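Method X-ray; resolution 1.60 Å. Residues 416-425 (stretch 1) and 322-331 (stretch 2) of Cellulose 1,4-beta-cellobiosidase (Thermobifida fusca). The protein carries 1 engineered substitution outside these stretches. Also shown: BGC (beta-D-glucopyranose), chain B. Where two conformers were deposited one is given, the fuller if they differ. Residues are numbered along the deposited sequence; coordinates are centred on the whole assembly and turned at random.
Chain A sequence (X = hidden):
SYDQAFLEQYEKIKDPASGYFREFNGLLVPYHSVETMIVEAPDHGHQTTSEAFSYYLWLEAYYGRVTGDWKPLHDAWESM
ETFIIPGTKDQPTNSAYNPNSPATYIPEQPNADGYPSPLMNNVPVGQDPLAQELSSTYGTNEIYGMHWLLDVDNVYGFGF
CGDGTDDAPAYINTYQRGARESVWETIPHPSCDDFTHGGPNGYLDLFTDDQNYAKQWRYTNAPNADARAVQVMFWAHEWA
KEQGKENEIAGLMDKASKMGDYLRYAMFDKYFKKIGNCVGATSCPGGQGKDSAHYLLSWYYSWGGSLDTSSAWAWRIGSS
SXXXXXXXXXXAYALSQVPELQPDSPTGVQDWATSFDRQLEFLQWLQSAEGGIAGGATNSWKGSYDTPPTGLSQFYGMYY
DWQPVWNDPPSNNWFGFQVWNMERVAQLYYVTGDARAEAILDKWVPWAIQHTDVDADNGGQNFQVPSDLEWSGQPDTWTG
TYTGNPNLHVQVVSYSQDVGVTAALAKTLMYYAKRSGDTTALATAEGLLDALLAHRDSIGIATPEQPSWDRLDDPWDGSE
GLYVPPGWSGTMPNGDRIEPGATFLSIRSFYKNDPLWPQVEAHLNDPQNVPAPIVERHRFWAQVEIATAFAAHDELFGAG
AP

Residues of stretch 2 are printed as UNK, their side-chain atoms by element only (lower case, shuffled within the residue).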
# COMPACT_ATOMS: atom_id res chain seq x y z
N GLY A 416 11.76 -2.48 4.02
CA GLY A 416 11.12 -2.63 2.71
C GLY A 416 10.69 -1.32 2.11
O GLY A 416 10.76 -1.13 0.90
N PHE A 417 10.20 -0.37 2.91
CA PHE A 417 9.74 0.85 2.31
C PHE A 417 10.88 1.67 1.74
O PHE A 417 10.72 2.44 0.81
CB PHE A 417 8.99 1.67 3.36
CG PHE A 417 7.57 1.29 3.59
CD1 PHE A 417 6.67 1.15 2.54
CD2 PHE A 417 7.16 0.99 4.86
CE1 PHE A 417 5.31 0.84 2.78
CE2 PHE A 417 5.86 0.66 5.08
CZ PHE A 417 4.95 0.59 4.06
N GLN A 418 12.09 1.50 2.30
CA GLN A 418 13.29 2.18 1.78
C GLN A 418 13.51 1.81 0.33
O GLN A 418 13.65 2.68 -0.55
CB GLN A 418 14.57 1.83 2.49
CG GLN A 418 14.66 2.23 3.96
CD GLN A 418 14.63 3.69 4.14
OE1 GLN A 418 15.47 4.46 3.53
NE2 GLN A 418 13.69 4.18 4.95
N VAL A 419 13.48 0.49 0.03
CA VAL A 419 13.72 -0.02 -1.34
C VAL A 419 12.54 0.18 -2.23
O VAL A 419 12.73 0.41 -3.45
CB VAL A 419 14.30 -1.43 -1.31
CG1 VAL A 419 15.72 -1.43 -0.77
CG2 VAL A 419 13.46 -2.41 -0.53
N TRP A 420 11.34 0.08 -1.75
CA TRP A 420 10.19 0.33 -2.63
C TRP A 420 10.24 1.78 -3.17
O TRP A 420 10.06 2.04 -4.40
CB TRP A 420 8.91 0.03 -1.96
CG TRP A 420 8.53 -1.39 -1.90
CD1 TRP A 420 9.09 -2.43 -2.54
CD2 TRP A 420 7.34 -1.91 -1.26
NE1 TRP A 420 8.39 -3.56 -2.28
CE2 TRP A 420 7.29 -3.27 -1.53
CE3 TRP A 420 6.33 -1.31 -0.50
CZ2 TRP A 420 6.26 -4.08 -1.09
CZ3 TRP A 420 5.28 -2.11 -0.05
CH2 TRP A 420 5.25 -3.47 -0.35
N ASN A 421 10.51 2.75 -2.27
CA ASN A 421 10.66 4.14 -2.71
C ASN A 421 11.91 4.34 -3.55
O ASN A 421 11.85 4.85 -4.70
CB ASN A 421 10.66 5.06 -1.52
CG ASN A 421 11.23 6.40 -1.86
OD1 ASN A 421 10.83 6.98 -2.81
ND2 ASN A 421 11.97 6.98 -0.91
N MET A 422 13.01 3.84 -3.07
CA MET A 422 14.29 4.11 -3.68
C MET A 422 14.38 3.54 -5.06
O MET A 422 14.99 4.15 -5.92
CB MET A 422 15.53 3.72 -2.86
CG MET A 422 16.78 4.54 -3.17
SD MET A 422 16.63 6.33 -3.05
CE MET A 422 16.05 6.57 -1.37
N GLU A 423 13.80 2.36 -5.25
CA GLU A 423 13.80 1.75 -6.65
C GLU A 423 13.14 2.70 -7.67
O GLU A 423 13.64 2.84 -8.78
CB GLU A 423 13.08 0.43 -6.69
CG GLU A 423 13.36 -0.34 -7.97
CD GLU A 423 12.58 -1.61 -8.08
OE1 GLU A 423 12.61 -2.38 -7.10
OE2 GLU A 423 12.02 -1.79 -9.15
N ARG A 424 12.11 3.41 -7.22
CA ARG A 424 11.42 4.28 -8.13
C ARG A 424 12.31 5.54 -8.40
O ARG A 424 12.36 6.03 -9.53
CB ARG A 424 10.10 4.73 -7.54
CG ARG A 424 9.11 3.58 -7.23
CD ARG A 424 8.21 3.99 -6.09
NE ARG A 424 7.37 2.87 -5.71
CZ ARG A 424 6.79 2.69 -4.52
NH1 ARG A 424 6.91 3.60 -3.62
NH2 ARG A 424 6.16 1.52 -4.25
N VAL A 425 12.99 6.01 -7.35
CA VAL A 425 13.97 7.11 -7.49
C VAL A 425 15.09 6.68 -8.44
O VAL A 425 15.50 7.48 -9.30
CB VAL A 425 14.51 7.53 -6.10
CG1 VAL A 425 15.54 8.66 -6.23
CG2 VAL A 425 13.32 7.96 -5.22
N UNK A 322 1.48 11.40 4.94
CA UNK A 322 2.19 10.79 3.79
C UNK A 322 3.47 10.19 4.25
O UNK A 322 4.16 10.73 5.15
o UNK A 322 1.21 12.35 2.12
c UNK A 322 2.42 11.79 2.64
N UNK A 323 3.78 9.00 3.70
CA UNK A 323 4.90 8.19 4.07
C UNK A 323 5.87 8.12 2.89
O UNK A 323 5.48 7.87 1.77
c UNK A 323 5.29 5.81 5.02
n UNK A 323 6.47 5.38 4.41
c UNK A 323 4.34 6.81 4.44
c UNK A 323 5.23 5.11 6.18
n UNK A 323 6.30 4.27 6.23
c UNK A 323 7.03 4.44 5.12
N UNK A 324 7.16 8.24 3.16
CA UNK A 324 8.17 8.20 2.12
C UNK A 324 8.06 6.95 1.24
O UNK A 324 8.32 6.93 0.03
c UNK A 324 9.99 7.09 3.66
c UNK A 324 9.60 8.23 2.71
n UNK A 324 10.65 4.76 3.68
c UNK A 324 10.64 5.91 3.00
o UNK A 324 11.12 6.01 1.87
N UNK A 325 7.72 5.85 1.85
CA UNK A 325 7.66 4.54 1.16
C UNK A 325 6.61 4.45 0.11
O UNK A 325 6.69 3.49 -0.74
N UNK A 326 5.63 5.33 0.13
CA UNK A 326 4.54 5.39 -0.86
C UNK A 326 4.89 6.22 -2.07
O UNK A 326 4.27 6.15 -3.10
c UNK A 326 0.31 4.15 1.37
c UNK A 326 3.09 3.97 1.36
c UNK A 326 2.35 3.11 2.14
c UNK A 326 3.21 5.90 -0.28
o UNK A 326 0.15 2.32 2.81
c UNK A 326 2.47 4.90 0.57
c UNK A 326 0.92 3.21 2.10
c UNK A 326 1.09 5.03 0.63
N UNK A 327 5.86 7.15 -1.92
CA UNK A 327 6.02 8.11 -3.00
C UNK A 327 6.52 7.44 -4.26
O UNK A 327 7.24 6.44 -4.18
c UNK A 327 5.13 10.30 -1.15
c UNK A 327 6.62 9.92 -1.24
c UNK A 327 6.95 9.27 -2.61
n UNK A 327 4.63 10.98 -2.03
o UNK A 327 4.43 9.77 -0.21
N UNK A 328 6.18 8.03 -5.39
CA UNK A 328 6.50 7.38 -6.64
C UNK A 328 6.83 8.43 -7.65
O UNK A 328 5.99 8.87 -8.43
c UNK A 328 5.37 6.47 -7.12
o UNK A 328 6.64 5.80 -9.00
c UNK A 328 5.83 5.48 -8.14
n UNK A 328 5.35 4.23 -8.03
N UNK A 329 8.12 8.78 -7.61
CA UNK A 329 8.54 9.88 -8.45
C UNK A 329 8.54 9.45 -9.93
O UNK A 329 8.49 10.33 -10.83
c UNK A 329 11.02 9.38 -8.16
c UNK A 329 9.90 10.38 -8.02
c UNK A 329 9.76 11.02 -6.64
N UNK A 330 8.62 8.16 -10.19
CA UNK A 330 8.56 7.67 -11.57
C UNK A 330 7.16 7.77 -12.10
O UNK A 330 6.98 8.33 -13.20
c UNK A 330 9.31 5.48 -12.91
c UNK A 330 9.09 6.20 -11.59
c UNK A 330 8.01 5.35 -13.71
c UNK A 330 10.37 6.19 -13.76
N UNK A 331 6.17 7.35 -11.37
CA UNK A 331 4.78 7.57 -11.73
C UNK A 331 4.47 9.08 -11.91
O UNK A 331 3.72 9.42 -12.84
c UNK A 331 3.85 6.93 -10.76
C2 BGC B . 3.29 -7.02 3.27
C3 BGC B . 2.82 -6.01 2.23
C4 BGC B . 2.78 -4.58 2.85
C5 BGC B . 4.08 -4.24 3.62
C6 BGC B . 3.93 -2.93 4.36
C1 BGC B . 4.59 -6.60 3.93
O2 BGC B . 3.51 -8.28 2.64
O3 BGC B . 1.52 -6.44 1.75
O4 BGC B . 2.56 -3.63 1.78
O5 BGC B . 4.34 -5.32 4.53
O6 BGC B . 2.83 -2.97 5.25
O HOH W 1 13.26 5.33 0.46
O HOH W 2 9.58 7.50 -5.31

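Position 322 carries one carbon followed by one oxygen, reaches nothing on stretch 1, and lies in a strand: Ser322. Position 323 has one carbon leading to a five-membered ring of three carbons and two nitrogens, the composition of imidazole, so it is His323. Its ring turns an edge toward the face of Phe417, with centroids 4.4 Å apart, planes at 52°, and CE1 of His323 3.5 Å from CD2 of Phe417.

Position 324 shows three carbons, the third bearing one oxygen and one nitrogen. A terminal amide at that length is glutamine, Gln324. Asn421 ND2 donates to Gln324 OE1 at 3.1 Å, but the 127° angle makes the bond weak. Water 1 supports it, donating to Gln324 OE1 and to Gln418 O while accepting from Asn421 ND2.

Position 325 has no side-chain atoms and is Gly325. An ideal CB there would lie 2.4 Å from Phe417 CD1, a clash, so the bare CA lets the helix approach: the CA atoms of Phe417 and Gly325 are 4.4 Å apart. Gly325 N also donates to His323 ND1 at 2.9 Å, which ties the imidazole to its own stretch.

At 326, one carbon precedes a six-carbon ring bearing an oxygen, hence Tyr326. Its CB points away, yet the ring edge comes back to Phe417, CE1 to CE1 at 3.8 Å. Position 327 again has three carbons ending in one oxygen and one nitrogen, identifying Gln327; its side-chain end leads away, and its carbonyl makes the contact.

Position 328 has two carbons, the second with one oxygen and one nitrogen: Asn328. As an N-cap, its OD1 accepts from the backbone N of position 331 at 2.9 Å and 174°. Position 329 has one carbon carrying two more, Val329; its CG2 lies 4.0 Å from Val425 CG2. Four carbons forked at the second make 330 Leu330, whose CB is 3.9 Å from Arg424 O. The single carbon at 331 gives Ala331, without contact to stretch 1.

The contact rests chiefly on Arg424, which loses the most area, 113 Å². Its NH1 donates to Gly325 O and to Gln327 O, each at 2.9 Å, with angles of 147° and 143°; both acceptors lie near the guanidinium plane, so one nitrogen gathers two carbonyls of the turn. Water 2 extends this network, donating to Asn421 OD1 and, weakly, to Gln327 O while accepting from Val329 N. Aromatic packing around Phe417 and the valine pair complete a 608 Å² interface.

Stretch 2 322-331: SHQGYQNVLA
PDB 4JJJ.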